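Local coordinates for protein probable acetyltransferase (Thermus thermophilus, PDB 3EXN) that binds acetyl coenzyme A and, as a GCN5-related N-acetyltransferase, probably transfers its acetyl group to an acceptor substrate, at residues Arg62-Leu67 with Tyr76-Leu81; Tyr83-Asp88 with Gly119-Tyr124; Asp88-Leu93 with Tyr124-Gly129. One frame throughout, in Å; residues are numbered along the deposited sequence.

All three contacts lie on one mixed beta sheet. Contact 1 pairs strands 62-69 and 72-81; contact 3, its centre about 11 Å away, pairs strands 89-96 and 122-128. Strands 72-81 and 89-96, neighbours in the sheet, join the two, D78 N probably bonding L93 O (2.8 Å) and K80 N T90 O (2.9 Å). Contact 2 ties down the loop between those strands, its centre about 11 Å from contact 3's, with which it shares D88, Y124 and a water. The acetyl end of bound acetyl-CoA lies against contact 3, CH3 3.1 Å from V126 O; the L67 side chain of contact 1 is about 8 Å from the cofactor, and contact 2 lies away from its sites.

Contact 1 of 3, residues Arg62-Leu67 with Tyr76-Leu81; sequences RRAFLL and YLDAKL
R62 reaches across the strand pair to D78 and grips it side-on with two nitrogens. Bends at chi2 and chi3 (-78° and -79°) fold the arginine chain back: NE meets D78 OD1 at 2.8 Å and NH1 meets OD2, also at 2.8 Å. Both oxygens use syn lone pairs, the two flat groups nearly coplanar. OD2 takes a second bond, from Y76 OH (2.8 Å), above the carboxylate plane.

The tight part is the middle of this face, round A64, Y76 and D78. A64 and D78 form a non-hydrogen-bonded pair, their CA atoms 4.2 Å apart, and the small A64 leaves room for the Y76 hydroxyl, 3.5 Å from its CB; L56 of helix 46-57 packs on all three. An alanine in place of D78 would probably leave the R62 guanidinium free to turn and the Y76 hydroxyl without its acceptor. On the other face F65 and L77 run side by side, CD2 to CD2 at 3.8 Å, with F113 of helix 105-115 packed on both.

At the end where R63, K80 and L81 lie, the packing is looser and partly exposed: R63 lays one guanidinium face on L81 CD1, 3.6 Å from NH1, and NH2 bonds P60 O and R62 O; K80 NZ pairs with D59. Paired backbone bonds at R63-A79 and F65-L77 mark an antiparallel beta hairpin of the GNAT sheet.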
loop_
_atom_site.group_PDB
_atom_site.type_symbol
_atom_site.label_atom_id
_atom_site.label_comp_id
_atom_site.label_asym_id
_atom_site.label_seq_id
_atom_site.Cartn_x
_atom_site.Cartn_y
_atom_site.Cartn_z
ATOM N N ARG A 62 0.704 0.173 -13.011
ATOM C CA ARG A 62 0.350 -0.174 -11.634
ATOM C C ARG A 62 1.342 -1.223 -11.157
ATOM O O ARG A 62 1.756 -2.124 -11.909
ATOM C CB ARG A 62 -1.086 -0.740 -11.514
ATOM C CG ARG A 62 -2.216 0.298 -11.571
ATOM C CD ARG A 62 -2.468 1.121 -10.274
ATOM N NE ARG A 62 -3.239 0.417 -9.209
ATOM C CZ ARG A 62 -4.556 0.275 -9.170
ATOM N NH1 ARG A 62 -5.115 -0.345 -8.132
ATOM N NH2 ARG A 62 -5.345 0.765 -10.142
ATOM N N ARG A 63 1.763 -1.068 -9.900
ATOM C CA ARG A 63 2.635 -2.019 -9.239
ATOM C C ARG A 63 1.993 -2.394 -7.913
ATOM O O ARG A 63 2.087 -1.625 -6.927
ATOM C CB ARG A 63 4.019 -1.447 -9.010
ATOM C CG ARG A 63 4.840 -1.206 -10.309
ATOM C CD ARG A 63 5.265 -2.484 -11.041
ATOM N NE ARG A 63 6.015 -2.170 -12.290
ATOM C CZ ARG A 63 5.454 -1.849 -13.459
ATOM N NH1 ARG A 63 6.231 -1.591 -14.530
ATOM N NH2 ARG A 63 4.126 -1.721 -13.565
ATOM N N ALA A 64 1.292 -3.519 -7.914
ATOM C CA ALA A 64 0.559 -3.952 -6.735
ATOM C C ALA A 64 0.966 -5.364 -6.343
ATOM O O ALA A 64 1.176 -6.222 -7.231
ATOM C CB ALA A 64 -0.997 -3.865 -6.969
ATOM N N PHE A 65 1.069 -5.583 -5.026
ATOM C CA PHE A 65 1.627 -6.818 -4.463
ATOM C C PHE A 65 0.848 -7.291 -3.265
ATOM O O PHE A 65 0.516 -6.488 -2.367
ATOM C CB PHE A 65 3.062 -6.572 -3.983
ATOM C CG PHE A 65 3.941 -5.963 -5.006
ATOM C CD1 PHE A 65 4.718 -6.766 -5.864
ATOM C CD2 PHE A 65 3.985 -4.578 -5.129
ATOM C CE1 PHE A 65 5.547 -6.177 -6.830
ATOM C CE2 PHE A 65 4.803 -3.984 -6.094
ATOM C CZ PHE A 65 5.562 -4.793 -6.965
ATOM N N LEU A 66 0.586 -8.600 -3.198
ATOM C CA LEU A 66 0.349 -9.223 -1.910
ATOM C C LEU A 66 1.678 -9.410 -1.142
ATOM O O LEU A 66 2.703 -9.762 -1.739
ATOM C CB LEU A 66 -0.348 -10.567 -2.084
ATOM C CG LEU A 66 -1.861 -10.574 -2.026
ATOM C CD1 LEU A 66 -2.279 -11.997 -2.391
ATOM C CD2 LEU A 66 -2.456 -10.180 -0.642
ATOM N N LEU A 67 1.655 -9.163 0.158
ATOM C CA LEU A 67 2.837 -9.266 1.045
ATOM C C LEU A 67 2.768 -10.555 1.808
ATOM O O LEU A 67 1.764 -10.839 2.464
ATOM C CB LEU A 67 2.948 -8.030 1.953
ATOM C CG LEU A 67 2.880 -6.664 1.274
ATOM C CD1 LEU A 67 2.984 -5.531 2.309
ATOM C CD2 LEU A 67 3.948 -6.497 0.215
ATOM N N TYR A 76 -0.637 -5.760 1.817
ATOM C CA TYR A 76 -0.917 -5.356 0.441
ATOM C C TYR A 76 -0.229 -4.021 0.195
ATOM O O TYR A 76 -0.242 -3.164 1.071
ATOM C CB TYR A 76 -2.416 -5.219 0.229
ATOM C CG TYR A 76 -2.806 -4.810 -1.158
ATOM C CD1 TYR A 76 -2.574 -5.651 -2.243
ATOM C CD2 TYR A 76 -3.450 -3.581 -1.394
ATOM C CE1 TYR A 76 -2.950 -5.288 -3.553
ATOM C CE2 TYR A 76 -3.824 -3.215 -2.683
ATOM C CZ TYR A 76 -3.559 -4.074 -3.772
ATOM O OH TYR A 76 -3.938 -3.686 -5.053
ATOM N N LEU A 77 0.379 -3.844 -0.978
ATOM C CA LEU A 77 1.055 -2.606 -1.352
ATOM C C LEU A 77 0.631 -2.269 -2.787
ATOM O O LEU A 77 0.664 -3.131 -3.656
ATOM C CB LEU A 77 2.584 -2.733 -1.222
ATOM C CG LEU A 77 3.511 -1.535 -1.559
ATOM C CD1 LEU A 77 4.845 -1.623 -0.799
ATOM C CD2 LEU A 77 3.750 -1.403 -3.105
ATOM N N ASP A 78 0.211 -1.019 -3.016
ATOM C CA ASP A 78 -0.353 -0.625 -4.349
ATOM C C ASP A 78 0.240 0.712 -4.677
ATOM O O ASP A 78 0.083 1.644 -3.907
ATOM C CB ASP A 78 -1.911 -0.569 -4.284
ATOM C CG ASP A 78 -2.601 -0.531 -5.669
ATOM O OD1 ASP A 78 -2.018 -0.027 -6.679
ATOM O OD2 ASP A 78 -3.760 -0.998 -5.753
ATOM N N ALA A 79 0.930 0.788 -5.799
ATOM C CA ALA A 79 1.542 2.024 -6.303
ATOM C C ALA A 79 1.281 2.198 -7.808
ATOM O O ALA A 79 0.926 1.250 -8.535
ATOM C CB ALA A 79 3.025 2.009 -5.986
ATOM N N LYS A 80 1.434 3.425 -8.267
ATOM C CA LYS A 80 1.305 3.803 -9.684
ATOM C C LYS A 80 2.580 4.561 -10.131
ATOM O O LYS A 80 2.908 5.636 -9.588
ATOM C CB LYS A 80 0.097 4.742 -9.877
ATOM C CG LYS A 80 -0.155 5.216 -11.306
ATOM C CD LYS A 80 -0.366 4.069 -12.259
ATOM C CE LYS A 80 -0.557 4.550 -13.684
ATOM N NZ LYS A 80 -1.961 4.996 -13.932
ATOM N N LEU A 81 3.279 4.007 -11.115
ATOM C CA LEU A 81 4.396 4.705 -11.770
ATOM C C LEU A 81 3.848 5.772 -12.736
ATOM O O LEU A 81 2.855 5.549 -13.423
ATOM C CB LEU A 81 5.260 3.699 -12.536
ATOM C CG LEU A 81 5.793 2.469 -11.797
ATOM C CD1 LEU A 81 6.614 1.563 -12.764
ATOM C CD2 LEU A 81 6.630 2.950 -10.600
#

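Contact 2 of 3, residues Tyr83-Asp88 with Gly119-Tyr124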
loop_
_atom_site.group_PDB
_atom_site.type_symbol
_atom_site.label_atom_id
_atom_site.label_comp_id
_atom_site.label_asym_id
_atom_site.label_seq_id
_atom_site.Cartn_x
_atom_site.Cartn_y
_atom_site.Cartn_z
ATOM N N TYR A 83 2.794 8.860 -12.038
ATOM C CA TYR A 83 1.855 9.780 -11.395
ATOM C C TYR A 83 2.575 10.362 -10.155
ATOM O O TYR A 83 3.129 9.604 -9.368
ATOM C CB TYR A 83 0.538 9.085 -10.974
ATOM C CG TYR A 83 -0.502 10.084 -10.514
ATOM C CD1 TYR A 83 -1.395 10.657 -11.407
ATOM C CD2 TYR A 83 -0.534 10.509 -9.214
ATOM C CE1 TYR A 83 -2.297 11.626 -10.981
ATOM C CE2 TYR A 83 -1.401 11.463 -8.798
ATOM C CZ TYR A 83 -2.296 12.011 -9.665
ATOM O OH TYR A 83 -3.166 12.977 -9.182
ATOM N N PRO A 84 2.516 11.686 -9.943
ATOM C CA PRO A 84 1.780 12.701 -10.665
ATOM C C PRO A 84 2.453 13.103 -11.969
ATOM O O PRO A 84 1.782 13.641 -12.874
ATOM C CB PRO A 84 1.751 13.899 -9.695
ATOM C CG PRO A 84 2.883 13.684 -8.755
ATOM C CD PRO A 84 3.163 12.215 -8.721
ATOM N N GLU A 85 3.757 12.875 -12.066
ATOM C CA GLU A 85 4.491 13.097 -13.298
ATOM C C GLU A 85 5.145 11.816 -13.808
ATOM O O GLU A 85 5.407 10.901 -13.048
ATOM C CB GLU A 85 5.574 14.151 -13.077
ATOM C CG GLU A 85 5.036 15.397 -12.384
ATOM C CD GLU A 85 4.962 16.567 -13.289
ATOM O OE1 GLU A 85 6.043 17.137 -13.580
ATOM O OE2 GLU A 85 3.834 16.932 -13.701
ATOM N N ALA A 86 5.419 11.816 -15.117
ATOM C CA ALA A 86 5.964 10.687 -15.845
ATOM C C ALA A 86 7.157 10.047 -15.142
ATOM O O ALA A 86 7.291 8.816 -15.186
ATOM C CB ALA A 86 6.397 11.155 -17.272
ATOM N N GLU A 87 8.015 10.892 -14.532
ATOM C CA GLU A 87 9.271 10.452 -13.878
ATOM C C GLU A 87 9.140 9.982 -12.427
ATOM O O GLU A 87 10.129 9.522 -11.833
ATOM C CB GLU A 87 10.276 11.590 -13.860
ATOM C CG GLU A 87 10.494 12.230 -15.209
ATOM C CD GLU A 87 9.543 13.383 -15.527
ATOM O OE1 GLU A 87 8.363 13.352 -15.098
ATOM O OE2 GLU A 87 9.989 14.317 -16.241
ATOM N N ASP A 88 7.951 10.164 -11.846
ATOM C CA ASP A 88 7.708 9.825 -10.434
ATOM C C ASP A 88 6.841 8.583 -10.259
ATOM O O ASP A 88 6.485 7.899 -11.235
ATOM C CB ASP A 88 7.046 11.015 -9.730
ATOM C CG ASP A 88 7.778 12.290 -9.960
ATOM O OD1 ASP A 88 8.998 12.233 -10.176
ATOM O OD2 ASP A 88 7.134 13.338 -9.923
ATOM N N GLY A 119 15.591 4.479 -11.703
ATOM C CA GLY A 119 15.071 5.100 -12.903
ATOM C C GLY A 119 13.866 5.978 -12.613
ATOM O O GLY A 119 13.436 6.736 -13.475
ATOM N N VAL A 120 13.295 5.824 -11.419
ATOM C CA VAL A 120 12.269 6.721 -10.874
ATOM C C VAL A 120 12.886 7.812 -9.993
ATOM O O VAL A 120 13.812 7.556 -9.229
ATOM C CB VAL A 120 11.242 5.934 -9.998
ATOM C CG1 VAL A 120 10.314 6.878 -9.284
ATOM C CG2 VAL A 120 10.483 4.925 -10.821
ATOM N N ARG A 121 12.300 9.001 -10.059
ATOM C CA ARG A 121 12.835 10.225 -9.471
ATOM C C ARG A 121 12.416 10.478 -8.028
ATOM O O ARG A 121 13.277 10.625 -7.165
ATOM C CB ARG A 121 12.450 11.406 -10.384
ATOM C CG ARG A 121 12.853 12.807 -9.930
ATOM C CD ARG A 121 12.347 13.890 -10.903
ATOM N NE ARG A 121 10.896 14.079 -10.856
ATOM C CZ ARG A 121 10.219 14.904 -11.649
ATOM N NH1 ARG A 121 8.900 15.003 -11.523
ATOM N NH2 ARG A 121 10.849 15.649 -12.566
ATOM N N ARG A 122 11.106 10.570 -7.762
ATOM C CA ARG A 122 10.552 10.787 -6.408
ATOM C C ARG A 122 9.442 9.798 -6.172
ATOM O O ARG A 122 8.739 9.447 -7.114
ATOM C CB ARG A 122 9.879 12.165 -6.237
ATOM C CG ARG A 122 10.603 13.339 -6.839
ATOM C CD ARG A 122 9.694 14.525 -7.017
ATOM N NE ARG A 122 10.180 15.377 -8.092
ATOM C CZ ARG A 122 11.269 16.139 -8.026
ATOM N NH1 ARG A 122 12.017 16.179 -6.920
ATOM N NH2 ARG A 122 11.617 16.884 -9.075
ATOM N N LEU A 123 9.241 9.456 -4.900
ATOM C CA LEU A 123 8.148 8.548 -4.462
ATOM C C LEU A 123 7.209 9.331 -3.560
ATOM O O LEU A 123 7.584 9.757 -2.474
ATOM C CB LEU A 123 8.741 7.338 -3.728
ATOM C CG LEU A 123 7.736 6.305 -3.215
ATOM C CD1 LEU A 123 6.865 5.791 -4.343
ATOM C CD2 LEU A 123 8.468 5.129 -2.518
ATOM N N TYR A 124 5.963 9.493 -4.014
ATOM C CA TYR A 124 4.949 10.187 -3.229
ATOM C C TYR A 124 4.168 9.128 -2.480
ATOM O O TYR A 124 4.204 7.986 -2.892
ATOM C CB TYR A 124 3.991 10.940 -4.143
ATOM C CG TYR A 124 4.578 12.236 -4.769
ATOM C CD1 TYR A 124 4.323 13.490 -4.204
ATOM C CD2 TYR A 124 5.362 12.192 -5.928
ATOM C CE1 TYR A 124 4.848 14.686 -4.790
ATOM C CE2 TYR A 124 5.896 13.367 -6.494
ATOM C CZ TYR A 124 5.628 14.605 -5.913
ATOM O OH TYR A 124 6.138 15.781 -6.483
HETATM O O HOH W 1 6.093 15.501 -9.374
#
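R121 and D88 face each other at the heart of a surface salt-bridge network, which fastens the loop after strand 72-81, with its type I beta turn from E85 to D88, to the start of strand 122-128. The arginine grips the carboxylate side-on. A bend at chi3 (71°) sets NE at 2.7 Å from D88 OD1, on its syn lone pair, while NH1 meets D88 OD2 at 2.9 Å in a straighter bond (163°). Two nitrogens spread over two oxygens fix the rotation of both groups, a fit suited to arginine, whose guanidinium offers NE and NH1 along one side.

Around this pair the flat guanidinium of R121 is sandwiched. E87 CB sits 3.9 Å above the centre of one face, and the E87 carboxylate lies stacked alongside as a long ion pair, an attraction of charges alone, since E87 OE1 lies well out of the guanidinium plane and no N-H points at it. R122 NH2 lies 3.3 Å above the plane on the opposite face, offset toward the rim. Two arginines so close would repel, and the carboxylates of D88 and E87 probably offset that cost; R122 NE makes a long ion pair with D88 OD1.

What positions these side chains is backbone. R121 N bonds E87 O at 2.9 Å, and D88 N bonds E85 O within the turn; beyond them D88 is tied to G82 and R122 to A89. A cis peptide precedes P84, whose side chain crosses that of Y124 at about a right angle, CG lying over the aromatic face, toward the rim, in a CH-pi contact, 22° off the normal. One water links D88 and Y124, donating to D88 OD2 at a short 2.5 Å and bonding Y124 OH at 2.9 Å.

Contact 3 of 3, residues Asp88-Leu93 with Tyr124-Gly129; sequences DATLSL and YAVVYG. With ACO (acetyl coenzyme *a), chain C.
V126 holds CG1 between its own backbone N and carbonyl carbon (chi1 53°), a placement that brings this methyl to 3.7 Å from L91 O and 4.0 Å from S92 CA on the neighbouring strand. In T90, OG1 stands anti to the carbonyl carbon (chi1 -65°) and lies 3.6 Å from Y124 CB; the hydroxyl is also hydrogen-bonded to Y83 O, so threonine gives both a branch to fill the strand face and a polar tip for the loop. At Y128 the ring edge meets S92 O through CE2, while V126 CG2 of its own strand lies over one ring face.

The backbones run parallel. Y124 bonds A89 O through its N and L91 N through its O, and the next link, V126 N to L91 O, is longer at 3.2 Å though nearly along the C=O axis. Past it the strands diverge: their axes make an angle of 29°, and CA separations grow from 4.4 Å for T90 and Y124 to 5.7 Å for S92 and V126. These strands form a beta-alpha-beta unit through helix 105-115, and their splaying is the hallmark of the GNAT fold, where the arm of the cofactor enters between them. S92 and L93 both face D78 in a classic beta bulge in strand 89-96.

The acetyl group of the bound cofactor sits in this opening. Its CH3 lies 3.1 Å from V126 O, and its carbonyl oxygen O is 3.3 Å from L93 CA, while the sulphur S1P lies beside V127. On the face of L91 and A125, apolar side chains suit the packing against F138 of helix 132-140.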
loop_
_atom_site.group_PDB
_atom_site.type_symbol
_atom_site.label_atom_id
_atom_site.label_comp_id
_atom_site.label_asym_id
_atom_site.label_seq_id
_atom_site.Cartn_x
_atom_site.Cartn_y
_atom_site.Cartn_z
ATOM N N ASP A 88 7.951 10.164 -11.846
ATOM C CA ASP A 88 7.708 9.825 -10.434
ATOM C C ASP A 88 6.841 8.583 -10.259
ATOM O O ASP A 88 6.485 7.899 -11.235
ATOM C CB ASP A 88 7.046 11.015 -9.730
ATOM C CG ASP A 88 7.778 12.290 -9.960
ATOM O OD1 ASP A 88 8.998 12.233 -10.176
ATOM O OD2 ASP A 88 7.134 13.338 -9.923
ATOM N N ALA A 89 6.544 8.280 -8.994
ATOM C CA ALA A 89 5.651 7.169 -8.594
ATOM C C ALA A 89 4.868 7.619 -7.380
ATOM O O ALA A 89 5.333 8.474 -6.640
ATOM C CB ALA A 89 6.474 5.888 -8.261
ATOM N N THR A 90 3.718 6.963 -7.107
ATOM C CA THR A 90 2.915 7.333 -5.949
ATOM C C THR A 90 2.421 6.061 -5.342
ATOM O O THR A 90 1.896 5.193 -6.042
ATOM C CB THR A 90 1.692 8.200 -6.334
ATOM O OG1 THR A 90 2.124 9.456 -6.854
ATOM C CG2 THR A 90 0.732 8.440 -5.152
ATOM N N LEU A 91 2.605 5.957 -4.037
ATOM C CA LEU A 91 2.064 4.858 -3.246
ATOM C C LEU A 91 0.653 5.302 -2.793
ATOM O O LEU A 91 0.490 6.304 -2.081
ATOM C CB LEU A 91 2.999 4.551 -2.027
ATOM C CG LEU A 91 2.566 3.443 -1.035
ATOM C CD1 LEU A 91 2.766 2.135 -1.672
ATOM C CD2 LEU A 91 3.442 3.583 0.260
ATOM N N SER A 92 -0.379 4.537 -3.200
ATOM C CA SER A 92 -1.785 4.804 -2.818
ATOM C C SER A 92 -2.287 3.991 -1.642
ATOM O O SER A 92 -3.229 4.400 -0.986
ATOM C CB SER A 92 -2.732 4.589 -4.030
ATOM O OG SER A 92 -2.777 3.228 -4.447
ATOM N N LEU A 93 -1.659 2.857 -1.373
ATOM C CA LEU A 93 -2.035 2.030 -0.226
ATOM C C LEU A 93 -0.881 1.116 0.209
ATOM O O LEU A 93 -0.316 0.347 -0.600
ATOM C CB LEU A 93 -3.285 1.194 -0.556
ATOM C CG LEU A 93 -3.898 0.397 0.583
ATOM C CD1 LEU A 93 -4.223 1.303 1.781
ATOM C CD2 LEU A 93 -5.135 -0.342 0.052
ATOM N N TYR A 124 5.963 9.493 -4.014
ATOM C CA TYR A 124 4.949 10.187 -3.229
ATOM C C TYR A 124 4.168 9.128 -2.480
ATOM O O TYR A 124 4.204 7.986 -2.892
ATOM C CB TYR A 124 3.991 10.940 -4.143
ATOM C CG TYR A 124 4.578 12.236 -4.769
ATOM C CD1 TYR A 124 4.323 13.490 -4.204
ATOM C CD2 TYR A 124 5.362 12.192 -5.928
ATOM C CE1 TYR A 124 4.848 14.686 -4.790
ATOM C CE2 TYR A 124 5.896 13.367 -6.494
ATOM C CZ TYR A 124 5.628 14.605 -5.913
ATOM O OH TYR A 124 6.138 15.781 -6.483
ATOM N N ALA A 125 3.491 9.561 -1.422
ATOM C CA ALA A 125 2.523 8.755 -0.631
ATOM C C ALA A 125 1.320 9.666 -0.354
ATOM O O ALA A 125 1.504 10.832 0.017
ATOM C CB ALA A 125 3.180 8.316 0.658
ATOM N N VAL A 126 0.091 9.139 -0.556
ATOM C CA VAL A 126 -1.156 9.898 -0.332
ATOM C C VAL A 126 -1.927 9.232 0.802
ATOM O O VAL A 126 -2.151 8.026 0.757
ATOM C CB VAL A 126 -2.024 10.058 -1.566
ATOM C CG1 VAL A 126 -2.325 8.688 -2.260
ATOM C CG2 VAL A 126 -3.320 10.860 -1.204
ATOM N N VAL A 127 -2.233 10.014 1.847
ATOM C CA VAL A 127 -2.898 9.496 3.032
ATOM C C VAL A 127 -4.356 9.954 3.013
ATOM O O VAL A 127 -4.625 11.124 2.758
ATOM C CB VAL A 127 -2.231 9.969 4.323
ATOM C CG1 VAL A 127 -3.018 9.412 5.542
ATOM C CG2 VAL A 127 -0.744 9.557 4.346
ATOM N N TYR A 128 -5.287 9.011 3.280
ATOM C CA TYR A 128 -6.711 9.272 3.154
ATOM C C TYR A 128 -7.316 9.452 4.530
ATOM O O TYR A 128 -7.091 8.631 5.436
ATOM C CB TYR A 128 -7.397 8.098 2.443
ATOM C CG TYR A 128 -6.955 7.976 0.986
ATOM C CD1 TYR A 128 -7.619 8.677 -0.003
ATOM C CD2 TYR A 128 -5.854 7.193 0.612
ATOM C CE1 TYR A 128 -7.229 8.598 -1.347
ATOM C CE2 TYR A 128 -5.448 7.105 -0.745
ATOM C CZ TYR A 128 -6.158 7.814 -1.712
ATOM O OH TYR A 128 -5.819 7.765 -3.055
ATOM N N GLY A 129 -8.054 10.531 4.683
ATOM C CA GLY A 129 -8.767 10.823 5.931
ATOM C C GLY A 129 -7.914 11.278 7.103
ATOM O O GLY A 129 -6.717 11.577 6.968
HETATM O O5B ACO C . 6.992 0.829 11.879
HETATM P P1A ACO C . 6.495 -0.659 11.363
HETATM O O1A ACO C . 6.410 -1.572 12.586
HETATM O O2A ACO C . 7.238 -0.975 10.075
HETATM O O3A ACO C . 4.974 -0.267 10.930
HETATM P P2A ACO C . 3.877 -1.323 10.460
HETATM O O4A ACO C . 2.815 -1.314 11.564
HETATM O O5A ACO C . 4.479 -2.671 10.144
HETATM O O6A ACO C . 3.358 -0.527 9.115
HETATM C CBP ACO C . 1.386 0.845 8.527
HETATM C CCP ACO C . 2.804 0.802 9.127
HETATM C CDP ACO C . 1.547 0.456 7.069
HETATM C CEP ACO C . 0.789 2.248 8.589
HETATM C CAP ACO C . 0.466 -0.164 9.266
HETATM O OAP ACO C . 0.317 0.202 10.663
HETATM C C9P ACO C . -0.938 -0.235 8.698
HETATM O O9P ACO C . -1.241 -1.043 7.832
HETATM N N8P ACO C . -1.831 0.607 9.211
HETATM C C7P ACO C . -3.257 0.600 8.830
HETATM C C6P ACO C . -3.507 0.921 7.357
HETATM C C5P ACO C . -2.924 2.277 6.985
HETATM O O5P ACO C . -3.054 3.278 7.721
HETATM N N4P ACO C . -2.260 2.305 5.819
HETATM C C3P ACO C . -1.667 3.525 5.318
HETATM C C2P ACO C . -2.623 4.283 4.431
HETATM S S1P ACO C . -1.893 5.777 3.744
HETATM C C ACO C . -1.019 5.014 2.510
HETATM O O ACO C . -1.073 3.816 2.412
HETATM C CH3 ACO C . -0.181 5.829 1.543
HETATM O O HOH W 1 6.093 15.501 -9.374
#